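Local coordinates for protein clan CA, family C40, NlpC/P60 superfamily cysteine peptidase (Trichomonas vaginalis, PDB 6BIO) that probably cleaves peptide bonds in bacterial peptidoglycan, as an NlpC/P60-family cysteine peptidase, at residues T17-R22 / F125-Y130; A33-N38 / N44-Y49; A64-G69 / C73-D78; L185-Y190 / D194-R199. All blocks are in the same frame, centred on the assembly; numbering follows the deposited sequence.

Interaction 1. Residues T17-R22 / F125-Y130; sequences TQTIGR and FYRINY
Arg-127 reaches across from strand 125-130 to the carbonyl of Gln-18 and the methyls of Thr-17 and Thr-19, and nearly the whole contact is the work of this one side chain. The two backbones stay apart: the closest pair of CA atoms, Thr-17 and Arg-127, is separated by 8.5 Å, too far for sheet pairing. Arg-127 CB leaves the backbone in the direction of segment 17-22, and the chain then runs out through CG and CD with CG trans to the backbone N (chi1 -166°). Its flanks lean on Leu-118, Ile-134 and Tyr-136 of the adjoining strands. A bend at chi3 then brings the guanidinium round to the carbonyl of Gln-18. Arg-127 NE makes a weak bond to Gln-18 O at 3.3 Å, and another weak one to a water that also accepts from Gln-18 N at 2.9 Å. Beyond NE, Arg-127 CZ sits under the methyl of Thr-17, whose CG2 rests 3.6 Å away over the middle of the guanidinium face. At the tip, Arg-127 NH1 gives the strong bond, 2.8 Å to Gln-18 O and fairly straight at 159°. The oxygen lies in the guanidinium plane, yet NH1 stands well above the carbonyl plane, 49° out of it. Thr-19 CG2 comes to the guanidinium edge, 3.6 Å from Arg-127 NH1. A positive group is therefore set against one neutral carbonyl, with methyls at its face and edge and a water adding a polar bridge, which ties the bacterial SH3 region to strand 19-23 with no carboxylate from either segment.

Interaction 2. Residues A33-N38 / N44-Y49; sequences AYKSSN and NCYWLY
Ala-33 lies against Tyr-46 and Cys-45 in the tight half of this contact. Ala-33 N bonds to Tyr-46 O at 2.9 Å, and Ala-33 O takes the N-H of Cys-45 N at 2.9 Å, the latter clearly bent at 136°. Tyr-46 O is gripped twice: besides Ala-33 N it accepts from Asn-44 ND2 at 3.0 Å in an almost straight bond (175°), and the two donors arrive from opposite faces of the carbonyl plane. The same ND2 lies over the rim of one face of the Trp-47 ring, so the amide is held between carbonyl and indole. Small apolar contacts fill in underneath, with Ala-33 CB 3.8 Å from Tyr-46 CD1. Cys-45 SG, placed between its own backbone N and carbonyl carbon (chi1 50°), sits over the centre of the Tyr-46 ring. On the flank, the Tyr-34 ring slants past Asn-44, with Tyr-34 CE1 3.6 Å from both Asn-44 CA and CB.

At exposed Lys-35 the fit slackens toward solvent. Its chain folds back through a bend at chi2, Lys-35 CG 3.9 Å from Cys-45 SG, and its amine passes Tyr-46 OH without a direct bond. Both polar ends turn instead to Glu-71, as a salt bridge from the lysine and a hydrogen bond with the tyrosine, while the lysine also bonds to Asp-72 O. Beyond this, Ser-36 to Asn-38 form an ST turn, in which buried Ser-37 turns in to Glu-60. Together the pieces are the loop end of a beta hairpin between strands 30-34 and 46-49, whose connection is long, with 46-49 at the margin of the antiparallel sheet.

Interaction 3. Residues A64-G69 / C73-D78; sequences AHVRIG and CWISKD
Four backbone hydrogen bonds zip Ala-64 and Val-66 to Ile-75 and Cys-73. Ala-64 N donates to Ile-75 O at 2.8 Å and is answered by Ile-75 N to Ala-64 O; Val-66 and Cys-73 repeat the exchange, with Val-66 N 2.8 Å from Cys-73 O. Between these hydrogen-bonded pairs lies the non-hydrogen-bonded pair His-65 and Trp-74, where Trp-74 CA makes a CA-H...O contact of 3.2 Å to Ala-64 O.

Aromatic stacking dominates the face carrying that central pair. The imidazole lies in an offset stack on the six-membered ring of Trp-74, centroids 4.1 Å apart and planes only 7° from parallel. His-65 CB adds a CH-pi contact, 3.5 Å from the same centroid and almost on the ring normal. With its ring carried trans to the backbone N (chi1 -167°), His-65 also brings CD2 edge-on to Cys-73 O, while NE2 bonds to Asp-72 and fixes the ring's rotation.

Apolar contacts fill the other face: Val-66 CG2 meets Cys-73 SG at 3.8 Å, and the Val-66 and Ile-75 side chains cross at about a right angle, touching through their CG1 atoms. This hairpin lies between strand 53-60, beside 63-68, and strand 30-34, beside 71-76, with Leu-48 resting on the valine and cysteine.

Interaction 4. Residues L185-Y190 / D194-R199; sequences LMQWAY and DIFMHR
Gln-187, Tyr-190 and Met-197 bind the last turns of helix 182-191 to the chain that doubles back along it. Direct hydrogen bonds come first. Gln-187 stretches out fully, and Gln-187 NE2 meets Met-197 O at 2.8 Å (163°), with the donor in the carbonyl plane and the oxygen close to the amide plane. Gln-187 OE1 is hydrogen-bonded to the hydroxyl of Tyr-52 and also lies 3.2 Å from Arg-199 CD; the amide and guanidinium planes stand 73° apart, and the guanidinium forms a salt bridge with Asp-181. At the helix end, Ile-195 N bonds to Tyr-190 O at 3.0 Å from above the carbonyl plane.

A water comes next: it donates to Gln-187 O and to Ile-195 O, and accepts from Met-197 N at 3.1 Å, satisfying three backbone groups at once.

The apolar contacts run along the other flank. Tyr-190 and Ile-195 lie side by side, Tyr-190 CD1 3.8 Å from Ile-195 CG2. Met-197, turned by a bend at chi3 (63°), sets its CE 3.4 Å from Tyr-190 CD2 and its SD 3.7 Å from Met-186 CB.

Asp-194, with positive phi, is the C-prime residue of a Schellman motif that ends this helix. By family resemblance it is probably the helix that, in NlpC/P60 peptidases, carries the cysteine nucleophile at its start.

Overall arrangement
Interactions 1, 2 and 3 all reach the same antiparallel sheet, and 2 and 3, their centres about 8 Å apart, are neighbours in it: Tyr-34 O lies 2.8 Å from Trp-74 N. Interaction 1, at about 15 Å centre to centre, joins interaction 3 through Gln-18 OE1 and Arg-67 NE, 2.8 Å apart. Interaction 4 belongs to the NlpC/P60 region yet leans on both hairpins. Asp-194 OD1 is 2.9 Å from Gly-69 N of 64-69, while Tyr-46 meets the rings of Phe-196 and His-198, and Tyr-49 makes a cation-pi contact with Arg-199. The beta hairpins thus press directly on the loop following the helix that probably bears the catalytic cysteine.

Interaction 1. Residues T17-R22 / F125-Y130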
# COMPACT_ATOMS: atom_id res chain seq x y z
N THR A 17 11.64 2.60 -14.71
CA THR A 17 11.00 3.90 -14.64
C THR A 17 9.49 3.75 -14.53
O THR A 17 8.85 3.06 -15.34
CB THR A 17 11.36 4.68 -15.90
OG1 THR A 17 12.78 4.62 -16.07
CG2 THR A 17 10.89 6.12 -15.79
N GLN A 18 8.94 4.36 -13.47
CA GLN A 18 7.52 4.26 -13.17
C GLN A 18 6.98 5.63 -12.81
O GLN A 18 7.72 6.54 -12.44
CB GLN A 18 7.29 3.30 -12.01
CG GLN A 18 7.61 1.88 -12.38
CD GLN A 18 7.80 0.97 -11.17
OE1 GLN A 18 6.84 0.65 -10.46
NE2 GLN A 18 9.03 0.52 -10.96
N THR A 19 5.67 5.77 -12.90
CA THR A 19 4.93 6.96 -12.47
C THR A 19 3.93 6.55 -11.40
O THR A 19 3.86 5.39 -11.00
CB THR A 19 4.30 7.68 -13.66
OG1 THR A 19 3.46 6.74 -14.34
CG2 THR A 19 5.33 8.28 -14.60
N ILE A 20 3.18 7.51 -10.91
CA ILE A 20 2.22 7.30 -9.82
C ILE A 20 0.84 7.36 -10.40
O ILE A 20 0.52 8.29 -11.12
CB ILE A 20 2.35 8.38 -8.72
CG1 ILE A 20 3.78 8.40 -8.19
CG2 ILE A 20 1.33 8.14 -7.60
CD1 ILE A 20 4.08 9.54 -7.26
N GLY A 21 -0.00 6.40 -10.01
CA GLY A 21 -1.40 6.43 -10.36
C GLY A 21 -2.33 6.45 -9.16
O GLY A 21 -2.02 5.92 -8.08
N ARG A 22 -3.49 7.03 -9.36
CA ARG A 22 -4.55 6.98 -8.38
C ARG A 22 -5.79 6.49 -9.10
O ARG A 22 -6.14 7.03 -10.16
CB ARG A 22 -4.81 8.35 -7.71
CG ARG A 22 -5.98 8.31 -6.72
CD ARG A 22 -6.24 9.67 -6.07
NE ARG A 22 -7.02 10.46 -6.95
CZ ARG A 22 -8.35 10.59 -6.89
NH1 ARG A 22 -9.12 10.05 -5.95
NH2 ARG A 22 -8.88 11.30 -7.81
N PHE A 125 14.68 6.03 -2.52
CA PHE A 125 14.73 7.24 -3.33
C PHE A 125 13.32 7.61 -3.79
O PHE A 125 12.45 6.76 -3.90
CB PHE A 125 15.58 7.05 -4.60
CG PHE A 125 17.05 6.76 -4.35
CD1 PHE A 125 17.48 5.50 -3.95
CD2 PHE A 125 18.02 7.73 -4.64
CE1 PHE A 125 18.84 5.26 -3.78
CE2 PHE A 125 19.36 7.49 -4.45
CZ PHE A 125 19.77 6.23 -4.03
N TYR A 126 13.10 8.90 -4.12
CA TYR A 126 12.02 9.33 -5.00
C TYR A 126 12.59 9.50 -6.39
O TYR A 126 13.78 9.84 -6.55
CB TYR A 126 11.42 10.69 -4.57
CG TYR A 126 10.64 10.68 -3.27
CD1 TYR A 126 9.30 10.30 -3.24
CD2 TYR A 126 11.24 11.02 -2.07
CE1 TYR A 126 8.59 10.29 -2.09
CE2 TYR A 126 10.51 11.03 -0.89
CZ TYR A 126 9.19 10.66 -0.91
OH TYR A 126 8.42 10.61 0.21
N ARG A 127 11.74 9.40 -7.39
CA ARG A 127 12.10 9.87 -8.72
C ARG A 127 11.48 11.23 -8.87
O ARG A 127 10.30 11.41 -8.57
CB ARG A 127 11.63 8.93 -9.82
CG ARG A 127 12.30 9.25 -11.16
CD ARG A 127 12.03 8.20 -12.26
NE ARG A 127 10.64 8.14 -12.65
CZ ARG A 127 10.10 8.85 -13.63
NH1 ARG A 127 8.81 8.73 -13.89
NH2 ARG A 127 10.84 9.70 -14.34
N ILE A 128 12.29 12.21 -9.33
CA ILE A 128 11.85 13.60 -9.37
C ILE A 128 12.24 14.26 -10.68
O ILE A 128 13.09 13.78 -11.43
CB ILE A 128 12.37 14.48 -8.20
CG1 ILE A 128 13.91 14.61 -8.25
CG2 ILE A 128 11.93 13.95 -6.86
CD1 ILE A 128 14.46 15.77 -7.47
N ASN A 129 11.59 15.39 -10.91
CA ASN A 129 11.97 16.38 -11.92
C ASN A 129 12.36 17.66 -11.20
O ASN A 129 11.54 18.23 -10.46
CB ASN A 129 10.78 16.66 -12.85
CG ASN A 129 11.08 17.68 -13.91
OD1 ASN A 129 11.70 18.72 -13.67
ND2 ASN A 129 10.61 17.42 -15.10
N TYR A 130 13.61 18.11 -11.38
CA TYR A 130 14.07 19.43 -10.95
C TYR A 130 14.53 20.18 -12.19
O TYR A 130 15.51 19.78 -12.81
CB TYR A 130 15.24 19.27 -9.97
CG TYR A 130 15.93 20.59 -9.63
CD1 TYR A 130 15.21 21.63 -9.09
CD2 TYR A 130 17.29 20.80 -9.87
CE1 TYR A 130 15.80 22.85 -8.80
CE2 TYR A 130 17.89 22.01 -9.52
CZ TYR A 130 17.15 23.02 -8.99
OH TYR A 130 17.80 24.21 -8.70
O HOH W 1 10.52 5.56 -11.34

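Interaction 2. Residues A33-N38 / N44-Y49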
# COMPACT_ATOMS: atom_id res chain seq x y z
N ALA A 33 -9.18 -6.30 -12.80
CA ALA A 33 -7.75 -6.41 -13.02
C ALA A 33 -7.43 -7.76 -13.66
O ALA A 33 -8.13 -8.77 -13.44
CB ALA A 33 -7.00 -6.27 -11.70
N TYR A 34 -6.39 -7.75 -14.47
CA TYR A 34 -5.96 -8.91 -15.24
C TYR A 34 -4.46 -9.11 -15.12
O TYR A 34 -3.72 -8.22 -14.72
CB TYR A 34 -6.34 -8.74 -16.72
CG TYR A 34 -7.79 -8.53 -16.94
CD1 TYR A 34 -8.65 -9.61 -17.04
CD2 TYR A 34 -8.33 -7.26 -17.00
CE1 TYR A 34 -10.00 -9.43 -17.23
CE2 TYR A 34 -9.69 -7.06 -17.20
CZ TYR A 34 -10.52 -8.15 -17.29
OH TYR A 34 -11.87 -7.98 -17.50
N LYS A 35 -4.00 -10.28 -15.50
CA LYS A 35 -2.59 -10.58 -15.44
C LYS A 35 -1.90 -10.43 -16.79
O LYS A 35 -0.72 -10.77 -16.91
CB LYS A 35 -2.39 -11.99 -14.85
CG LYS A 35 -2.64 -12.04 -13.33
CD LYS A 35 -1.47 -11.44 -12.57
CE LYS A 35 -1.80 -11.17 -11.12
NZ LYS A 35 -0.58 -10.70 -10.44
N SER A 36 -2.58 -9.91 -17.80
CA SER A 36 -1.95 -9.56 -19.07
C SER A 36 -2.71 -8.41 -19.72
O SER A 36 -3.84 -8.09 -19.33
CB SER A 36 -1.90 -10.72 -20.02
OG SER A 36 -3.09 -10.84 -20.67
N SER A 37 -2.09 -7.79 -20.72
CA SER A 37 -2.70 -6.73 -21.50
C SER A 37 -3.55 -7.24 -22.65
O SER A 37 -4.05 -6.43 -23.45
CB SER A 37 -1.64 -5.81 -22.03
OG SER A 37 -0.86 -6.48 -23.01
N ASN A 38 -3.69 -8.55 -22.77
CA ASN A 38 -4.60 -9.17 -23.73
C ASN A 38 -5.24 -10.36 -23.03
O ASN A 38 -4.97 -11.52 -23.35
CB ASN A 38 -3.81 -9.60 -24.96
CG ASN A 38 -4.69 -9.95 -26.12
OD1 ASN A 38 -5.92 -10.00 -26.01
ND2 ASN A 38 -4.05 -10.21 -27.25
N ASN A 44 -10.94 -12.25 -14.86
CA ASN A 44 -10.15 -11.26 -14.16
C ASN A 44 -9.58 -11.88 -12.89
O ASN A 44 -10.21 -12.74 -12.26
CB ASN A 44 -10.97 -10.03 -13.81
CG ASN A 44 -12.17 -10.33 -12.96
OD1 ASN A 44 -13.10 -11.04 -13.38
ND2 ASN A 44 -12.20 -9.76 -11.76
N CYS A 45 -8.37 -11.47 -12.53
CA CYS A 45 -7.73 -12.04 -11.35
C CYS A 45 -8.36 -11.54 -10.05
O CYS A 45 -8.38 -12.28 -9.06
CB CYS A 45 -6.21 -11.82 -11.36
SG CYS A 45 -5.64 -10.12 -11.67
N TYR A 46 -8.82 -10.30 -10.05
CA TYR A 46 -9.45 -9.63 -8.92
C TYR A 46 -9.88 -8.26 -9.47
O TYR A 46 -9.96 -8.08 -10.68
CB TYR A 46 -8.52 -9.57 -7.68
CG TYR A 46 -7.07 -9.19 -7.95
CD1 TYR A 46 -6.71 -7.90 -8.33
CD2 TYR A 46 -6.06 -10.16 -7.82
CE1 TYR A 46 -5.38 -7.58 -8.55
CE2 TYR A 46 -4.73 -9.84 -8.07
CZ TYR A 46 -4.40 -8.56 -8.45
OH TYR A 46 -3.11 -8.15 -8.73
N TRP A 47 -10.14 -7.30 -8.58
CA TRP A 47 -10.43 -5.93 -8.92
C TRP A 47 -9.49 -5.03 -8.13
O TRP A 47 -8.91 -5.42 -7.13
CB TRP A 47 -11.86 -5.55 -8.52
CG TRP A 47 -12.96 -6.24 -9.29
CD1 TRP A 47 -13.76 -5.66 -10.25
CD2 TRP A 47 -13.44 -7.58 -9.15
NE1 TRP A 47 -14.70 -6.54 -10.71
CE2 TRP A 47 -14.54 -7.73 -10.06
CE3 TRP A 47 -13.08 -8.66 -8.36
CZ2 TRP A 47 -15.24 -8.95 -10.19
CZ3 TRP A 47 -13.80 -9.87 -8.49
CH2 TRP A 47 -14.85 -9.99 -9.40
N LEU A 48 -9.37 -3.79 -8.60
CA LEU A 48 -8.80 -2.72 -7.78
C LEU A 48 -9.85 -1.63 -7.62
O LEU A 48 -10.86 -1.63 -8.32
CB LEU A 48 -7.49 -2.16 -8.36
CG LEU A 48 -6.33 -3.13 -8.37
CD1 LEU A 48 -5.14 -2.47 -9.05
CD2 LEU A 48 -5.97 -3.62 -6.98
N TYR A 49 -9.62 -0.72 -6.65
CA TYR A 49 -10.70 0.10 -6.09
C TYR A 49 -10.38 1.59 -6.08
O TYR A 49 -9.23 2.01 -6.02
CB TYR A 49 -11.08 -0.41 -4.68
CG TYR A 49 -11.54 -1.84 -4.74
CD1 TYR A 49 -12.80 -2.15 -5.19
CD2 TYR A 49 -10.66 -2.88 -4.49
CE1 TYR A 49 -13.24 -3.45 -5.29
CE2 TYR A 49 -11.05 -4.17 -4.63
CZ TYR A 49 -12.34 -4.47 -5.03
OH TYR A 49 -12.75 -5.79 -5.16

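Interaction 3. Residues A64-G69 / C73-D78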
# COMPACT_ATOMS: atom_id res chain seq x y z
N ALA A 64 -3.41 -0.07 -18.39
CA ALA A 64 -2.28 0.36 -17.59
C ALA A 64 -1.74 -0.84 -16.82
O ALA A 64 -2.53 -1.60 -16.22
CB ALA A 64 -2.69 1.43 -16.58
N HIS A 65 -0.42 -1.02 -16.84
CA HIS A 65 0.27 -2.01 -16.04
C HIS A 65 0.62 -1.33 -14.73
O HIS A 65 1.39 -0.36 -14.72
CB HIS A 65 1.53 -2.45 -16.76
CG HIS A 65 2.15 -3.66 -16.18
ND1 HIS A 65 3.37 -4.14 -16.62
CD2 HIS A 65 1.73 -4.52 -15.22
CE1 HIS A 65 3.67 -5.24 -15.94
NE2 HIS A 65 2.69 -5.49 -15.10
N VAL A 66 0.03 -1.80 -13.63
CA VAL A 66 0.15 -1.13 -12.33
C VAL A 66 0.78 -2.08 -11.32
O VAL A 66 0.72 -3.30 -11.46
CB VAL A 66 -1.19 -0.53 -11.83
CG1 VAL A 66 -1.77 0.43 -12.89
CG2 VAL A 66 -2.21 -1.63 -11.52
N ARG A 67 1.31 -1.49 -10.26
CA ARG A 67 2.03 -2.23 -9.26
C ARG A 67 1.73 -1.68 -7.89
O ARG A 67 1.72 -0.45 -7.69
CB ARG A 67 3.52 -2.16 -9.52
CG ARG A 67 4.40 -2.91 -8.49
CD ARG A 67 5.86 -2.76 -8.85
NE ARG A 67 6.40 -1.44 -8.63
CZ ARG A 67 6.86 -1.01 -7.44
NH1 ARG A 67 6.70 -1.74 -6.35
NH2 ARG A 67 7.48 0.15 -7.36
N ILE A 68 1.48 -2.59 -6.95
CA ILE A 68 1.35 -2.27 -5.53
C ILE A 68 2.32 -3.21 -4.81
O ILE A 68 2.12 -4.42 -4.81
CB ILE A 68 -0.08 -2.45 -5.02
CG1 ILE A 68 -1.04 -1.53 -5.78
CG2 ILE A 68 -0.18 -2.21 -3.50
CD1 ILE A 68 -2.46 -2.08 -5.73
N GLY A 69 3.41 -2.68 -4.29
CA GLY A 69 4.39 -3.57 -3.65
C GLY A 69 4.92 -4.60 -4.63
O GLY A 69 5.42 -4.27 -5.70
N CYS A 73 -0.48 -5.98 -12.02
CA CYS A 73 -1.65 -6.39 -12.78
C CYS A 73 -1.95 -5.31 -13.81
O CYS A 73 -1.27 -4.28 -13.89
CB CYS A 73 -2.85 -6.63 -11.85
SG CYS A 73 -3.43 -5.19 -11.00
N TRP A 74 -2.98 -5.55 -14.60
CA TRP A 74 -3.36 -4.68 -15.70
C TRP A 74 -4.81 -4.28 -15.52
O TRP A 74 -5.67 -5.14 -15.28
CB TRP A 74 -3.21 -5.40 -17.02
CG TRP A 74 -1.81 -5.79 -17.37
CD1 TRP A 74 -1.11 -6.88 -16.93
CD2 TRP A 74 -0.92 -5.08 -18.25
NE1 TRP A 74 0.15 -6.90 -17.48
CE2 TRP A 74 0.27 -5.82 -18.32
CE3 TRP A 74 -1.03 -3.91 -19.00
CZ2 TRP A 74 1.35 -5.43 -19.11
CZ3 TRP A 74 0.05 -3.51 -19.79
CH2 TRP A 74 1.23 -4.26 -19.83
N ILE A 75 -5.09 -2.98 -15.63
CA ILE A 75 -6.42 -2.41 -15.49
C ILE A 75 -6.68 -1.43 -16.63
O ILE A 75 -5.77 -0.83 -17.17
CB ILE A 75 -6.63 -1.66 -14.12
CG1 ILE A 75 -5.61 -0.53 -13.92
CG2 ILE A 75 -6.60 -2.69 -13.00
CD1 ILE A 75 -5.86 0.24 -12.65
N SER A 76 -7.95 -1.24 -16.98
CA SER A 76 -8.25 -0.33 -18.08
C SER A 76 -7.62 1.03 -17.83
O SER A 76 -7.74 1.57 -16.73
CB SER A 76 -9.76 -0.17 -18.17
OG SER A 76 -10.07 0.81 -19.14
N LYS A 77 -7.00 1.61 -18.87
CA LYS A 77 -6.31 2.88 -18.70
C LYS A 77 -7.24 4.00 -18.29
O LYS A 77 -6.77 4.99 -17.70
CB LYS A 77 -5.49 3.24 -19.93
CG LYS A 77 -6.25 3.62 -21.14
CD LYS A 77 -5.24 4.11 -22.21
CE LYS A 77 -5.87 4.14 -23.59
NZ LYS A 77 -7.33 4.42 -23.59
N ASP A 78 -8.54 3.89 -18.55
CA ASP A 78 -9.44 4.96 -18.14
C ASP A 78 -9.87 4.86 -16.70
O ASP A 78 -10.63 5.71 -16.24
CB ASP A 78 -10.68 4.95 -19.03
CG ASP A 78 -10.33 5.04 -20.47
OD1 ASP A 78 -9.52 5.93 -20.79
OD2 ASP A 78 -10.83 4.21 -21.27

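Interaction 4. Residues L185-Y190 / D194-R199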
# COMPACT_ATOMS: atom_id res chain seq x y z
N LEU A 185 -11.07 -2.61 4.56
CA LEU A 185 -10.27 -1.80 5.45
C LEU A 185 -8.84 -2.29 5.50
O LEU A 185 -7.90 -1.49 5.50
CB LEU A 185 -10.93 -1.80 6.85
CG LEU A 185 -10.22 -0.96 7.92
CD1 LEU A 185 -10.23 0.54 7.57
CD2 LEU A 185 -10.86 -1.17 9.26
N MET A 186 -8.63 -3.62 5.55
CA MET A 186 -7.27 -4.17 5.61
C MET A 186 -6.53 -3.87 4.33
O MET A 186 -5.38 -3.43 4.37
CB MET A 186 -7.32 -5.67 5.84
CG MET A 186 -8.12 -6.19 7.04
SD MET A 186 -7.57 -5.67 8.70
CE MET A 186 -8.50 -4.13 8.88
N GLN A 187 -7.17 -4.12 3.19
CA GLN A 187 -6.48 -3.93 1.92
C GLN A 187 -6.15 -2.46 1.70
O GLN A 187 -5.05 -2.12 1.25
CB GLN A 187 -7.30 -4.49 0.77
CG GLN A 187 -6.56 -4.45 -0.57
CD GLN A 187 -7.40 -4.87 -1.74
OE1 GLN A 187 -8.48 -4.33 -1.99
NE2 GLN A 187 -6.90 -5.83 -2.50
N TRP A 188 -7.09 -1.57 2.04
CA TRP A 188 -6.85 -0.14 1.92
C TRP A 188 -5.64 0.28 2.76
O TRP A 188 -4.78 1.06 2.31
CB TRP A 188 -8.12 0.62 2.35
CG TRP A 188 -7.82 2.09 2.53
CD1 TRP A 188 -7.74 3.03 1.57
CD2 TRP A 188 -7.42 2.73 3.75
NE1 TRP A 188 -7.31 4.22 2.12
CE2 TRP A 188 -7.10 4.06 3.45
CE3 TRP A 188 -7.31 2.30 5.07
CZ2 TRP A 188 -6.68 4.96 4.43
CZ3 TRP A 188 -6.89 3.19 6.02
CH2 TRP A 188 -6.55 4.50 5.68
N ALA A 189 -5.60 -0.14 4.02
CA ALA A 189 -4.54 0.33 4.90
C ALA A 189 -3.18 -0.05 4.33
O ALA A 189 -2.23 0.75 4.31
CB ALA A 189 -4.71 -0.24 6.31
N TYR A 190 -3.05 -1.30 3.87
CA TYR A 190 -1.77 -1.72 3.30
C TYR A 190 -1.50 -1.07 1.94
O TYR A 190 -0.33 -0.80 1.60
CB TYR A 190 -1.64 -3.26 3.32
CG TYR A 190 -1.13 -3.69 4.69
CD1 TYR A 190 0.21 -3.60 4.96
CD2 TYR A 190 -1.97 -4.13 5.69
CE1 TYR A 190 0.71 -3.91 6.18
CE2 TYR A 190 -1.48 -4.44 6.94
CZ TYR A 190 -0.13 -4.37 7.17
OH TYR A 190 0.42 -4.66 8.40
N ASP A 194 2.00 0.80 0.30
CA ASP A 194 2.54 0.20 -0.92
C ASP A 194 2.82 -1.28 -0.72
O ASP A 194 3.79 -1.82 -1.24
CB ASP A 194 3.77 0.95 -1.43
CG ASP A 194 4.16 0.63 -2.88
OD1 ASP A 194 3.30 0.20 -3.68
OD2 ASP A 194 5.36 0.88 -3.16
N ILE A 195 1.89 -1.95 -0.03
CA ILE A 195 1.99 -3.38 0.23
C ILE A 195 0.67 -3.98 -0.25
O ILE A 195 -0.41 -3.52 0.15
CB ILE A 195 2.22 -3.66 1.73
CG1 ILE A 195 3.59 -3.17 2.12
CG2 ILE A 195 2.02 -5.16 2.02
CD1 ILE A 195 3.75 -3.09 3.65
N PHE A 196 0.74 -5.02 -1.08
CA PHE A 196 -0.48 -5.65 -1.57
C PHE A 196 -0.95 -6.77 -0.67
O PHE A 196 -0.18 -7.66 -0.29
CB PHE A 196 -0.22 -6.27 -2.94
CG PHE A 196 -1.47 -6.83 -3.56
CD1 PHE A 196 -2.39 -6.02 -4.17
CD2 PHE A 196 -1.72 -8.20 -3.53
CE1 PHE A 196 -3.54 -6.53 -4.73
CE2 PHE A 196 -2.89 -8.71 -4.08
CZ PHE A 196 -3.80 -7.86 -4.69
N MET A 197 -2.23 -6.76 -0.38
CA MET A 197 -2.90 -7.98 0.04
C MET A 197 -4.15 -8.10 -0.80
O MET A 197 -4.63 -7.10 -1.35
CB MET A 197 -3.24 -8.07 1.50
CG MET A 197 -4.18 -7.04 1.98
SD MET A 197 -4.79 -7.25 3.72
CE MET A 197 -3.29 -7.09 4.60
N HIS A 198 -4.70 -9.32 -0.86
CA HIS A 198 -5.92 -9.56 -1.60
C HIS A 198 -7.11 -8.94 -0.88
O HIS A 198 -7.01 -8.43 0.23
CB HIS A 198 -6.10 -11.07 -1.83
CG HIS A 198 -5.20 -11.59 -2.91
ND1 HIS A 198 -5.44 -11.37 -4.25
CD2 HIS A 198 -4.02 -12.26 -2.84
CE1 HIS A 198 -4.47 -11.91 -4.96
NE2 HIS A 198 -3.60 -12.46 -4.14
N ARG A 199 -8.24 -8.95 -1.57
CA ARG A 199 -9.38 -8.15 -1.15
C ARG A 199 -10.28 -8.81 -0.11
O ARG A 199 -10.89 -8.07 0.68
CB ARG A 199 -10.20 -7.77 -2.39
CG ARG A 199 -11.50 -7.03 -2.15
CD ARG A 199 -11.29 -5.71 -1.41
NE ARG A 199 -12.54 -4.98 -1.21
CZ ARG A 199 -13.39 -5.20 -0.23
NH1 ARG A 199 -13.21 -6.23 0.58
NH2 ARG A 199 -14.46 -4.45 -0.14
O HOH W 2 -3.17 -3.76 -0.25